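Local coordinates for synaptotagmin-1 (Arabidopsis thaliana, PDB 7AS6), which helps maintain plasma membrane integrity during freezing and osmotic stress, here represented by its first C2 domain, a beta sandwich that probably binds calcium and phospholipid, at residues Pro6-Ala17 and Pro56-Arg67. Residues are numbered along the deposited sequence; the frame is centred on the assembly and turned at random.
With EDO (1,2-ethanediol), chain H; EDO (1,2-ethanediol), chain G.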
ATOM      1  N   PRO A   6       9.526  10.753  16.730  1.00103.14           N
ATOM      2  CA  PRO A   6       8.936   9.465  16.337  1.00 91.38           C
ATOM      3  C   PRO A   6       8.837   8.495  17.510  1.00 85.86           C
ATOM      4  O   PRO A   6       9.793   8.307  18.267  1.00 82.18           O
ATOM      5  CB  PRO A   6       9.893   8.951  15.253  1.00 87.41           C
ATOM      6  CG  PRO A   6      10.682  10.156  14.822  1.00 94.12           C
ATOM      7  CD  PRO A   6      10.818  10.979  16.063  1.00105.03           C
ATOM      8  N   VAL A   7       7.664   7.867  17.638  1.00 77.48           N
ATOM      9  CA  VAL A   7       7.406   6.894  18.696  1.00 79.55           C
ATOM     10  C   VAL A   7       8.035   5.554  18.362  1.00 78.05           C
ATOM     11  O   VAL A   7       8.512   4.831  19.245  1.00 72.78           O
ATOM     12  CB  VAL A   7       5.890   6.739  18.909  1.00 78.61           C
ATOM     13  CG1 VAL A   7       5.605   5.921  20.157  1.00 78.80           C
ATOM     14  CG2 VAL A   7       5.221   8.091  18.959  1.00 84.26           C
ATOM     15  N   GLY A   8       7.996   5.184  17.093  1.00 75.31           N
ATOM     16  CA  GLY A   8       8.506   3.904  16.670  1.00 72.47           C
ATOM     17  C   GLY A   8       8.580   3.870  15.162  1.00 70.69           C
ATOM     18  O   GLY A   8       8.524   4.903  14.494  1.00 68.55           O
ATOM     19  N   ILE A   9       8.702   2.660  14.636  1.00 61.79           N
ATOM     20  CA  ILE A   9       8.814   2.438  13.204  1.00 64.34           C
ATOM     21  C   ILE A   9       7.842   1.333  12.826  1.00 62.34           C
ATOM     22  O   ILE A   9       7.784   0.294  13.491  1.00 61.13           O
ATOM     23  CB  ILE A   9      10.253   2.071  12.805  1.00 62.52           C
ATOM     24  CG1 ILE A   9      11.188   3.245  13.097  1.00 66.22           C
ATOM     25  CG2 ILE A   9      10.319   1.700  11.335  1.00 62.83           C
ATOM     26  CD1 ILE A   9      12.645   2.889  12.980  1.00 64.51           C
ATOM     27  N   VAL A  10       7.057   1.563  11.781  1.00 60.02           N
ATOM     28  CA  VAL A  10       6.143   0.553  11.271  1.00 54.91           C
ATOM     29  C   VAL A  10       6.745  -0.045  10.007  1.00 57.90           C
ATOM     30  O   VAL A  10       7.186   0.684   9.109  1.00 56.78           O
ATOM     31  CB  VAL A  10       4.739   1.133  11.034  1.00 54.30           C
ATOM     32  CG1 VAL A  10       4.786   2.323  10.092  1.00 55.67           C
ATOM     33  CG2 VAL A  10       3.816   0.059  10.512  1.00 52.91           C
ATOM     34  N   HIS A  11       6.808  -1.372   9.958  1.00 55.94           N
ATOM     35  CA  HIS A  11       7.278  -2.100   8.788  1.00 53.25           C
ATOM     36  C   HIS A  11       6.055  -2.530   7.994  1.00 53.79           C
ATOM     37  O   HIS A  11       5.193  -3.239   8.525  1.00 52.44           O
ATOM     38  CB  HIS A  11       8.126  -3.309   9.189  1.00 57.91           C
ATOM     39  CG  HIS A  11       9.365  -2.953   9.954  1.00 62.41           C
ATOM     40  ND1 HIS A  11      10.610  -2.871   9.366  1.00 66.01           N
ATOM     41  CD2 HIS A  11       9.552  -2.653  11.263  1.00 60.08           C
ATOM     42  CE1 HIS A  11      11.508  -2.540  10.277  1.00 61.52           C
ATOM     43  NE2 HIS A  11      10.889  -2.396  11.435  1.00 61.90           N
ATOM     44  N   VAL A  12       5.965  -2.059   6.746  1.00 53.83           N
ATOM     45  CA  VAL A  12       4.825  -2.281   5.856  1.00 46.93           C
ATOM     46  C   VAL A  12       5.282  -3.203   4.742  1.00 47.39           C
ATOM     47  O   VAL A  12       6.197  -2.870   3.979  1.00 44.92           O
ATOM     48  CB  VAL A  12       4.290  -0.970   5.260  1.00 50.33           C
ATOM     49  CG1 VAL A  12       3.039  -1.249   4.431  1.00 43.99           C
ATOM     50  CG2 VAL A  12       4.000   0.037   6.346  1.00 51.81           C
ATOM     51  N   LYS A  13       4.664  -4.358   4.644  1.00 43.30           N
ATOM     52  CA  LYS A  13       4.971  -5.275   3.569  1.00 44.96           C
ATOM     53  C   LYS A  13       3.795  -5.231   2.614  1.00 46.99           C
ATOM     54  O   LYS A  13       2.644  -5.402   3.038  1.00 44.62           O
ATOM     55  CB  LYS A  13       5.213  -6.694   4.087  1.00 48.84           C
ATOM     56  CG  LYS A  13       5.801  -7.631   3.022  1.00 51.85           C
ATOM     57  CD  LYS A  13       5.931  -9.056   3.544  1.00 57.31           C
ATOM     58  CE  LYS A  13       7.228  -9.704   3.097  1.00 60.26           C
ATOM     59  NZ  LYS A  13       7.444 -10.984   3.841  1.00 60.03           N
ATOM     60  N   VAL A  14       4.071  -4.948   1.344  1.00 39.03           N
ATOM     61  CA  VAL A  14       3.076  -5.123   0.297  1.00 41.19           C
ATOM     62  C   VAL A  14       3.235  -6.540  -0.234  1.00 38.97           C
ATOM     63  O   VAL A  14       4.228  -6.867  -0.895  1.00 42.47           O
ATOM     64  CB  VAL A  14       3.223  -4.084  -0.822  1.00 42.68           C
ATOM     65  CG1 VAL A  14       2.168  -4.336  -1.904  1.00 39.70           C
ATOM     66  CG2 VAL A  14       3.069  -2.683  -0.249  1.00 45.73           C
ATOM     67  N   VAL A  15       2.238  -7.370   0.019  1.00 40.31           N
ATOM     68  CA  VAL A  15       2.352  -8.793  -0.262  1.00 47.63           C
ATOM     69  C   VAL A  15       1.947  -9.066  -1.698  1.00 42.12           C
ATOM     70  O   VAL A  15       2.782  -9.461  -2.519  1.00 44.80           O
ATOM     71  CB  VAL A  15       1.502  -9.623   0.712  1.00 45.69           C
ATOM     72  CG1 VAL A  15       1.619 -11.102   0.382  1.00 48.77           C
ATOM     73  CG2 VAL A  15       1.944  -9.354   2.147  1.00 49.97           C
ATOM     74  N   ARG A  16       0.667  -8.869  -2.005  1.00 45.04           N
ATOM     75  CA  ARG A  16       0.156  -9.148  -3.339  1.00 44.79           C
ATOM     76  C   ARG A  16      -1.140  -8.376  -3.563  1.00 46.53           C
ATOM     77  O   ARG A  16      -1.746  -7.846  -2.627  1.00 47.36           O
ATOM     78  CB  ARG A  16      -0.064 -10.654  -3.530  1.00 46.89           C
ATOM     79  CG  ARG A  16      -1.186 -11.240  -2.671  1.00 52.54           C
ATOM     80  CD  ARG A  16      -1.189 -12.779  -2.692  1.00 49.32           C
ATOM     81  NE  ARG A  16      -1.189 -13.312  -1.328  1.00 67.68           N
ATOM     82  CZ  ARG A  16      -0.158 -13.920  -0.742  1.00 64.27           C
ATOM     83  NH1 ARG A  16       0.975 -14.106  -1.404  1.00 67.36           N
ATOM     84  NH2 ARG A  16      -0.262 -14.348   0.511  1.00 74.90           N
ATOM     85  N   ALA A  17      -1.541  -8.303  -4.832  1.00 45.27           N
ATOM     86  CA  ALA A  17      -2.887  -7.920  -5.217  1.00 45.88           C
ATOM     87  C   ALA A  17      -3.521  -9.102  -5.931  1.00 46.14           C
ATOM     88  O   ALA A  17      -2.834  -9.909  -6.561  1.00 45.77           O
ATOM     89  CB  ALA A  17      -2.912  -6.685  -6.116  1.00 44.83           C
ATOM     90  N   PRO A  56      -0.460  -9.612  -9.129  1.00 43.88           N
ATOM     91  CA  PRO A  56       0.950  -9.400  -8.806  1.00 38.46           C
ATOM     92  C   PRO A  56       1.291  -9.892  -7.410  1.00 43.65           C
ATOM     93  O   PRO A  56       0.499  -9.777  -6.473  1.00 39.84           O
ATOM     94  CB  PRO A  56       1.098  -7.884  -8.900  1.00 37.85           C
ATOM     95  CG  PRO A  56      -0.268  -7.394  -8.563  1.00 40.55           C
ATOM     96  CD  PRO A  56      -1.212  -8.350  -9.173  1.00 41.76           C
ATOM     97  N   GLU A  57       2.501 -10.422  -7.286  1.00 42.20           N
ATOM     98  CA  GLU A  57       3.106 -10.805  -6.019  1.00 40.37           C
ATOM     99  C   GLU A  57       4.375  -9.982  -5.833  1.00 37.69           C
ATOM    100  O   GLU A  57       5.325 -10.139  -6.605  1.00 40.42           O
ATOM    101  CB  GLU A  57       3.424 -12.291  -6.036  1.00 45.80           C
ATOM    102  CG  GLU A  57       3.926 -12.797  -4.735  1.00 55.20           C
ATOM    103  CD  GLU A  57       2.919 -13.697  -4.077  1.00 66.12           C
ATOM    104  OE1 GLU A  57       1.951 -14.101  -4.768  1.00 69.67           O
ATOM    105  OE2 GLU A  57       3.097 -13.998  -2.879  1.00 62.80           O
ATOM    106  N   TRP A  58       4.389  -9.096  -4.832  1.00 35.76           N
ATOM    107  CA  TRP A  58       5.524  -8.215  -4.558  1.00 37.21           C
ATOM    108  C   TRP A  58       6.358  -8.683  -3.370  1.00 40.47           C
ATOM    109  O   TRP A  58       7.561  -8.912  -3.508  1.00 41.48           O
ATOM    110  CB  TRP A  58       5.052  -6.790  -4.261  1.00 36.68           C
ATOM    111  CG  TRP A  58       4.527  -6.030  -5.414  1.00 40.09           C
ATOM    112  CD1 TRP A  58       5.258  -5.377  -6.357  1.00 36.89           C
ATOM    113  CD2 TRP A  58       3.157  -5.779  -5.717  1.00 37.45           C
ATOM    114  NE1 TRP A  58       4.428  -4.755  -7.245  1.00 37.75           N
ATOM    115  CE2 TRP A  58       3.129  -4.987  -6.877  1.00 39.05           C
ATOM    116  CE3 TRP A  58       1.950  -6.153  -5.129  1.00 39.61           C
ATOM    117  CZ2 TRP A  58       1.945  -4.571  -7.467  1.00 38.10           C
ATOM    118  CZ3 TRP A  58       0.775  -5.738  -5.710  1.00 41.49           C
ATOM    119  CH2 TRP A  58       0.781  -4.936  -6.860  1.00 38.11           C
ATOM    120  N   ASN A  59       5.740  -8.789  -2.195  1.00 40.95           N
ATOM    121  CA  ASN A  59       6.445  -9.062  -0.941  1.00 42.10           C
ATOM    122  C   ASN A  59       7.547  -8.048  -0.703  1.00 44.27           C
ATOM    123  O   ASN A  59       8.678  -8.382  -0.349  1.00 47.00           O
ATOM    124  CB  ASN A  59       7.000 -10.470  -0.919  1.00 45.37           C
ATOM    125  CG  ASN A  59       5.920 -11.470  -0.747  1.00 48.11           C
ATOM    126  OD1 ASN A  59       5.039 -11.294   0.094  1.00 50.84           O
ATOM    127  ND2 ASN A  59       5.922 -12.491  -1.583  1.00 53.99           N
ATOM    128  N   GLU A  60       7.208  -6.789  -0.912  1.00 43.68           N
ATOM    129  CA  GLU A  60       8.175  -5.713  -0.845  1.00 40.93           C
ATOM    130  C   GLU A  60       7.936  -4.936   0.435  1.00 40.05           C
ATOM    131  O   GLU A  60       6.787  -4.724   0.847  1.00 37.10           O
ATOM    132  CB  GLU A  60       8.059  -4.832  -2.100  1.00 38.78           C
ATOM    133  CG  GLU A  60       8.873  -5.418  -3.258  1.00 38.28           C
ATOM    134  CD  GLU A  60       8.664  -4.690  -4.602  1.00 44.57           C
ATOM    135  OE1 GLU A  60       8.507  -3.446  -4.599  1.00 36.07           O
ATOM    136  OE2 GLU A  60       8.686  -5.370  -5.662  1.00 40.29           O
ATOM    137  N   GLU A  61       9.018  -4.539   1.081  1.00 43.41           N
ATOM    138  CA  GLU A  61       8.941  -4.053   2.445  1.00 43.34           C
ATOM    139  C   GLU A  61       9.356  -2.593   2.502  1.00 42.41           C
ATOM    140  O   GLU A  61      10.336  -2.196   1.871  1.00 44.46           O
ATOM    141  CB  GLU A  61       9.839  -4.883   3.374  1.00 46.69           C
ATOM    142  CG  GLU A  61       9.106  -5.990   4.106  1.00 58.20           C
ATOM    143  CD  GLU A  61       9.453  -6.024   5.593  1.00 65.99           C
ATOM    144  OE1 GLU A  61      10.634  -5.756   5.930  1.00 65.15           O
ATOM    145  OE2 GLU A  61       8.545  -6.303   6.424  1.00 70.43           O
ATOM    146  N   PHE A  62       8.619  -1.811   3.285  1.00 42.26           N
ATOM    147  CA  PHE A  62       8.876  -0.392   3.490  1.00 47.60           C
ATOM    148  C   PHE A  62       8.829  -0.064   4.982  1.00 52.44           C
ATOM    149  O   PHE A  62       8.091  -0.699   5.736  1.00 51.15           O
ATOM    150  CB  PHE A  62       7.847   0.437   2.754  1.00 46.15           C
ATOM    151  CG  PHE A  62       7.706   0.058   1.318  1.00 47.62           C
ATOM    152  CD1 PHE A  62       8.532   0.616   0.375  1.00 42.56           C
ATOM    153  CD2 PHE A  62       6.772  -0.884   0.926  1.00 42.94           C
ATOM    154  CE1 PHE A  62       8.423   0.266  -0.951  1.00 47.44           C
ATOM    155  CE2 PHE A  62       6.658  -1.246  -0.377  1.00 40.66           C
ATOM    156  CZ  PHE A  62       7.494  -0.669  -1.329  1.00 42.43           C
ATOM    157  N   LYS A  63       9.597   0.950   5.400  1.00 52.20           N
ATOM    158  CA  LYS A  63       9.605   1.430   6.782  1.00 56.28           C
ATOM    159  C   LYS A  63       9.179   2.895   6.848  1.00 56.20           C
ATOM    160  O   LYS A  63       9.638   3.720   6.048  1.00 59.36           O
ATOM    161  CB  LYS A  63      10.993   1.298   7.415  1.00 59.72           C
ATOM    162  CG  LYS A  63      11.428  -0.112   7.757  1.00 64.59           C
ATOM    163  CD  LYS A  63      12.954  -0.253   7.650  1.00 75.50           C
ATOM    164  CE  LYS A  63      13.677   0.992   8.162  1.00 79.25           C
ATOM    165  NZ  LYS A  63      15.006   1.178   7.502  1.00 94.35           N
ATOM    166  N   PHE A  64       8.319   3.218   7.816  1.00 53.14           N
ATOM    167  CA  PHE A  64       7.894   4.585   8.097  1.00 53.95           C
ATOM    168  C   PHE A  64       8.122   4.912   9.568  1.00 64.07           C
ATOM    169  O   PHE A  64       7.876   4.070  10.439  1.00 60.16           O
ATOM    170  CB  PHE A  64       6.421   4.793   7.783  1.00 50.81           C
ATOM    171  CG  PHE A  64       6.084   4.667   6.325  1.00 57.82           C
ATOM    172  CD1 PHE A  64       5.756   3.432   5.775  1.00 56.14           C
ATOM    173  CD2 PHE A  64       6.083   5.785   5.502  1.00 56.65           C
ATOM    174  CE1 PHE A  64       5.437   3.318   4.417  1.00 52.49           C
ATOM    175  CE2 PHE A  64       5.761   5.681   4.145  1.00 52.80           C
ATOM    176  CZ  PHE A  64       5.439   4.449   3.609  1.00 52.08           C
ATOM    177  N   SER A  65       8.562   6.142   9.842  1.00 62.63           N
ATOM    178  CA  SER A  65       8.607   6.645  11.211  1.00 68.29           C
ATOM    179  C   SER A  65       7.196   6.989  11.668  1.00 68.34           C
ATOM    180  O   SER A  65       6.440   7.641  10.939  1.00 67.33           O
ATOM    181  CB  SER A  65       9.506   7.876  11.309  1.00 72.91           C
ATOM    182  OG  SER A  65      10.866   7.527  11.141  1.00 76.52           O
ATOM    183  N   VAL A  66       6.839   6.542  12.868  1.00 65.91           N
ATOM    184  CA  VAL A  66       5.506   6.751  13.417  1.00 70.19           C
ATOM    185  C   VAL A  66       5.585   7.834  14.478  1.00 77.17           C
ATOM    186  O   VAL A  66       6.395   7.743  15.410  1.00 75.86           O
ATOM    187  CB  VAL A  66       4.931   5.456  14.013  1.00 72.07           C
ATOM    188  CG1 VAL A  66       3.484   5.676  14.438  1.00 73.78           C
ATOM    189  CG2 VAL A  66       5.034   4.325  13.019  1.00 68.89           C
ATOM    190  N   ARG A  67       4.734   8.856  14.339  1.00 77.81           N
ATOM    191  CA  ARG A  67       4.655   9.953  15.291  1.00 81.74           C
ATOM    192  C   ARG A  67       3.363   9.975  16.093  1.00 80.70           C
ATOM    193  O   ARG A  67       3.325  10.619  17.143  1.00 82.90           O
ATOM    194  CB  ARG A  67       4.830  11.298  14.571  1.00 89.25           C
ATOM    195  CG  ARG A  67       6.266  11.539  14.133  1.00 98.85           C
ATOM    196  CD  ARG A  67       6.411  12.713  13.187  1.00109.07           C
ATOM    197  NE  ARG A  67       7.810  12.891  12.809  1.00115.12           N
ATOM    198  CZ  ARG A  67       8.386  12.318  11.754  1.00114.82           C
ATOM    199  NH1 ARG A  67       7.687  11.528  10.947  1.00107.69           N
ATOM    200  NH2 ARG A  67       9.667  12.540  11.500  1.00120.55           N
TER
HETATM  201  C1  EDO H 407      11.586  -1.171  -1.611  1.00 55.58           C
HETATM  202  O1  EDO H 407      12.119  -1.794  -0.436  1.00 68.41           O
HETATM  203  C2  EDO H 407      10.593  -2.129  -2.265  1.00 52.18           C
HETATM  204  O2  EDO H 407      10.245  -1.656  -3.581  1.00 50.84           O
HETATM  205  C1  EDO G 406       6.439 -11.348 -10.508  1.00 48.89           C
HETATM  206  O1  EDO G 406       7.048 -11.214  -9.202  1.00 40.49           O
HETATM  207  C2  EDO G 406       5.236 -12.285 -10.458  1.00 48.66           C
HETATM  208  O2  EDO G 406       4.245 -11.738  -9.575  1.00 50.10           O
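Val10, Val12 and Val14 pack beside Trp58, Phe62, Phe64 and Val66 on the inner face of a C2 beta sandwich, where strand 57-66 runs antiparallel to strand 8-17 along the edge of one four-stranded sheet. With CG1 lodged between its backbone N and carbonyl carbon (chi1 56°), Val10 crosses Val66 at about a right angle, and that methyl meets Val66 CG2 at 3.6 Å. Val12 CG2 approaches the edge of the Phe64 ring, 3.9 Å from CD1. The two methyls of Val14 divide their work: CG2 abuts the rim of Phe62, while CG1 lies 3.7 Å from Trp58 CE3, the valine and the indole pointing the same way. Ile35 of the facing sheet covers Val14 and Phe64, and the indole is further fixed by Pro56 CB over one face and by Trp58 NE1 donating to Thr48 O.

The opposite face is mostly polar, with Ile9 at one end. His11 and Lys63 lie side by side, Lys63 CG coming within 3.3 Å of His11 ND1, and the aliphatic stems of Lys13 and Glu61 cross at their CG atoms.

Paired backbone bonds run from Val10-Phe64 to Val14-Glu60, the Val12 N to Phe62 O bond being almost straight (176°). Before them, at a classic bulge, Val66 O takes a short bond from Val7 N and a weak one from Gly8 N. After Val14 the register slips by one residue at a beta bulge, where Val15 O accepts from both Trp58 N and Asn59 N on the same face of its carbonyl plane. Val15 CG1 also sits over the centre of the Arg16 guanidinium, whose NE is paired with Glu133 on the neighbouring strand 131-140. Glu57 OE2 comes to the rim of the guanidinium, close to its plane, and makes a 2.6 Å salt bridge with Arg16 NH1.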